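Pseudopodium-enriched atypical kinase 1 (Homo sapiens, PDB 6BHC) is a pseudokinase that probably serves in signalling as a scaffold rather than an active enzyme, and that dimerises through its kinase fold in an unusual way. Local coordinates at residues 122-127 against 145-150. The protein carries 1 engineered substitution. Residues are numbered along the deposited sequence; the frame is centred on the assembly and turned at random.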
ATOM      1  N   GLY A 122      34.309 -11.828   3.692  1.00 39.38           N
ATOM      2  CA  GLY A 122      35.709 -12.064   3.978  1.00 39.47           C
ATOM      3  C   GLY A 122      36.038 -13.511   4.285  1.00 37.30           C
ATOM      4  O   GLY A 122      35.141 -14.329   4.503  1.00 35.75           O
ATOM      5  N   HIS A 123      37.329 -13.833   4.302  1.00 38.74           N
ATOM      6  CA  HIS A 123      37.791 -15.183   4.588  1.00 43.11           C
ATOM      7  C   HIS A 123      39.258 -15.119   4.989  1.00 49.46           C
ATOM      8  O   HIS A 123      39.971 -14.172   4.647  1.00 42.19           O
ATOM      9  CB  HIS A 123      37.599 -16.110   3.384  1.00 37.78           C
ATOM     10  CG  HIS A 123      38.213 -15.592   2.122  1.00 50.88           C
ATOM     11  ND1 HIS A 123      39.564 -15.671   1.864  1.00 48.63           N
ATOM     12  CD2 HIS A 123      37.660 -14.981   1.047  1.00 51.80           C
ATOM     13  CE1 HIS A 123      39.818 -15.135   0.683  1.00 51.80           C
ATOM     14  NE2 HIS A 123      38.678 -14.708   0.167  1.00 55.10           N
ATOM     15  N   PHE A 124      39.697 -16.141   5.718  1.00 49.17           N
ATOM     16  CA  PHE A 124      41.071 -16.205   6.204  1.00 48.61           C
ATOM     17  C   PHE A 124      41.358 -17.623   6.678  1.00 49.79           C
ATOM     18  O   PHE A 124      40.448 -18.439   6.849  1.00 45.78           O
ATOM     19  CB  PHE A 124      41.317 -15.195   7.332  1.00 43.73           C
ATOM     20  CG  PHE A 124      40.404 -15.367   8.515  1.00 42.63           C
ATOM     21  CD1 PHE A 124      39.170 -14.739   8.551  1.00 51.01           C
ATOM     22  CD2 PHE A 124      40.782 -16.152   9.593  1.00 53.33           C
ATOM     23  CE1 PHE A 124      38.328 -14.895   9.638  1.00 52.64           C
ATOM     24  CE2 PHE A 124      39.946 -16.312  10.683  1.00 53.31           C
ATOM     25  CZ  PHE A 124      38.718 -15.682  10.705  1.00 53.25           C
ATOM     26  N   LEU A 125      42.642 -17.905   6.883  1.00 49.66           N
ATOM     27  CA  LEU A 125      43.083 -19.158   7.475  1.00 50.09           C
ATOM     28  C   LEU A 125      43.177 -19.009   8.987  1.00 51.81           C
ATOM     29  O   LEU A 125      43.484 -17.933   9.506  1.00 59.46           O
ATOM     30  CB  LEU A 125      44.443 -19.577   6.913  1.00 55.31           C
ATOM     31  CG  LEU A 125      44.541 -19.822   5.408  1.00 55.51           C
ATOM     32  CD1 LEU A 125      45.982 -20.100   5.007  1.00 54.86           C
ATOM     33  CD2 LEU A 125      43.636 -20.971   4.993  1.00 46.56           C
ATOM     34  N   ALA A 126      42.914 -20.105   9.695  1.00 53.12           N
ATOM     35  CA  ALA A 126      42.938 -20.067  11.149  1.00 56.32           C
ATOM     36  C   ALA A 126      43.080 -21.479  11.695  1.00 57.13           C
ATOM     37  O   ALA A 126      42.584 -22.441  11.104  1.00 56.99           O
ATOM     38  CB  ALA A 126      41.675 -19.410  11.716  1.00 52.75           C
ATOM     39  N   GLU A 127      43.759 -21.586  12.836  1.00 55.56           N
ATOM     40  CA  GLU A 127      43.858 -22.845  13.566  1.00 58.42           C
ATOM     41  C   GLU A 127      42.590 -23.028  14.390  1.00 56.75           C
ATOM     42  O   GLU A 127      42.330 -22.262  15.322  1.00 60.26           O
ATOM     43  CB  GLU A 127      45.100 -22.857  14.452  1.00 60.97           C
ATOM     44  CG  GLU A 127      46.414 -22.820  13.690  1.00 72.41           C
ATOM     45  CD  GLU A 127      47.621 -22.808  14.608  1.00 91.55           C
ATOM     46  OE1 GLU A 127      47.445 -22.572  15.822  1.00 96.82           O
ATOM     47  OE2 GLU A 127      48.745 -23.038  14.118  1.00 96.74           O
ATOM     48  N   HIS A 145      42.418 -24.320   8.915  1.00 51.46           N
ATOM     49  CA  HIS A 145      41.264 -24.450   8.040  1.00 45.52           C
ATOM     50  C   HIS A 145      40.916 -23.094   7.444  1.00 46.85           C
ATOM     51  O   HIS A 145      41.279 -22.042   7.977  1.00 44.64           O
ATOM     52  CB  HIS A 145      40.047 -25.016   8.788  1.00 45.34           C
ATOM     53  CG  HIS A 145      40.214 -26.438   9.225  1.00 50.23           C
ATOM     54  ND1 HIS A 145      39.628 -27.493   8.560  1.00 51.44           N
ATOM     55  CD2 HIS A 145      40.901 -26.979  10.258  1.00 55.99           C
ATOM     56  CE1 HIS A 145      39.948 -28.624   9.165  1.00 53.95           C
ATOM     57  NE2 HIS A 145      40.720 -28.339  10.197  1.00 55.14           N
ATOM     58  N   VAL A 146      40.200 -23.135   6.324  1.00 45.46           N
ATOM     59  CA  VAL A 146      39.692 -21.923   5.693  1.00 43.73           C
ATOM     60  C   VAL A 146      38.422 -21.500   6.419  1.00 41.50           C
ATOM     61  O   VAL A 146      37.457 -22.268   6.503  1.00 38.05           O
ATOM     62  CB  VAL A 146      39.424 -22.144   4.197  1.00 40.24           C
ATOM     63  CG1 VAL A 146      38.843 -20.882   3.572  1.00 29.68           C
ATOM     64  CG2 VAL A 146      40.701 -22.559   3.485  1.00 48.56           C
ATOM     65  N   VAL A 147      38.420 -20.281   6.949  1.00 41.02           N
ATOM     66  CA  VAL A 147      37.285 -19.735   7.683  1.00 39.95           C
ATOM     67  C   VAL A 147      36.661 -18.629   6.847  1.00 31.55           C
ATOM     68  O   VAL A 147      37.353 -17.694   6.429  1.00 34.42           O
ATOM     69  CB  VAL A 147      37.708 -19.209   9.066  1.00 45.49           C
ATOM     70  CG1 VAL A 147      36.530 -18.549   9.762  1.00 36.12           C
ATOM     71  CG2 VAL A 147      38.271 -20.341   9.913  1.00 33.28           C
ATOM     72  N   VAL A 148      35.359 -18.737   6.603  1.00 27.65           N
ATOM     73  CA  VAL A 148      34.611 -17.762   5.822  1.00 28.41           C
ATOM     74  C   VAL A 148      33.579 -17.109   6.731  1.00 32.95           C
ATOM     75  O   VAL A 148      32.974 -17.776   7.577  1.00 35.35           O
ATOM     76  CB  VAL A 148      33.938 -18.418   4.597  1.00 26.94           C
ATOM     77  CG1 VAL A 148      33.252 -17.373   3.731  1.00 24.16           C
ATOM     78  CG2 VAL A 148      34.964 -19.200   3.788  1.00 29.72           C
ATOM     79  N   ILE A 149      33.388 -15.803   6.562  1.00 26.71           N
ATOM     80  CA  ILE A 149      32.435 -15.029   7.350  1.00 30.37           C
ATOM     81  C   ILE A 149      31.286 -14.618   6.441  1.00 31.44           C
ATOM     82  O   ILE A 149      31.511 -14.167   5.311  1.00 43.80           O
ATOM     83  CB  ILE A 149      33.100 -13.797   7.989  1.00 31.12           C
ATOM     84  CG1 ILE A 149      34.376 -14.205   8.729  1.00 31.85           C
ATOM     85  CG2 ILE A 149      32.139 -13.101   8.941  1.00 29.22           C
ATOM     86  CD1 ILE A 149      34.148 -15.235   9.813  1.00 40.49           C
ATOM     87  N   THR A 150      30.057 -14.775   6.932  1.00 29.35           N
ATOM     88  CA  THR A 150      28.868 -14.388   6.186  1.00 38.72           C
ATOM     89  C   THR A 150      27.895 -13.682   7.118  1.00 38.38           C
ATOM     90  O   THR A 150      27.859 -13.950   8.322  1.00 37.03           O
ATOM     91  CB  THR A 150      28.184 -15.600   5.528  1.00 38.95           C
ATOM     92  OG1 THR A 150      26.975 -15.178   4.885  1.00 37.35           O
ATOM     93  CG2 THR A 150      27.859 -16.666   6.565  1.00 35.24           C
TER
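Val147 O is gripped twice by the strand opposite: Phe124 N donates a hydrogen bond of 2.9 Å to it, and His123 CA adds a C-H...O contact at 3.1 Å. The pairing is reciprocal, since Val147 N returns a bond of 2.7 Å to Phe124 O. At the next hydrogen-bonded pair, His145 O repeats the pattern, taking Ala126 N as its hydrogen-bond donor and Leu125 CA as its weaker C-H...O partner. Beside His123, Ile149 N reaches Gly122 O almost straight (176° at the hydrogen); at Gly122's phi of 139° a CB would be jammed against the preceding carbonyl O, so the backbone calls for glycine.

The pair thus illustrates how an antiparallel ladder brings side chains of paired residues together on one face. Phe124 lays its ring over Val147, whose CB stands 3.9 Å above the ring plane, offset toward the rim, in a CH-pi contact. Phe124 CZ touches Val147 CG1 at 3.7 Å. Phe124 CE1 lies 4.1 Å from Ile149 CG1. An alanine here would probably open a gap beside Val147 CB and CG1 and leave Ile149 CG1 without its aromatic neighbour. On the other face, Leu125 CD2 meets Val146 CG2 at 3.7 Å.

In the kinase N-lobe sheet, strand 143-150 runs between strands 123-128 and 85-91, bonding to strand 85-91 through Val146, Val148 and Thr150, while Phe49 and, from strand 57-59, Phe57 meet Phe124.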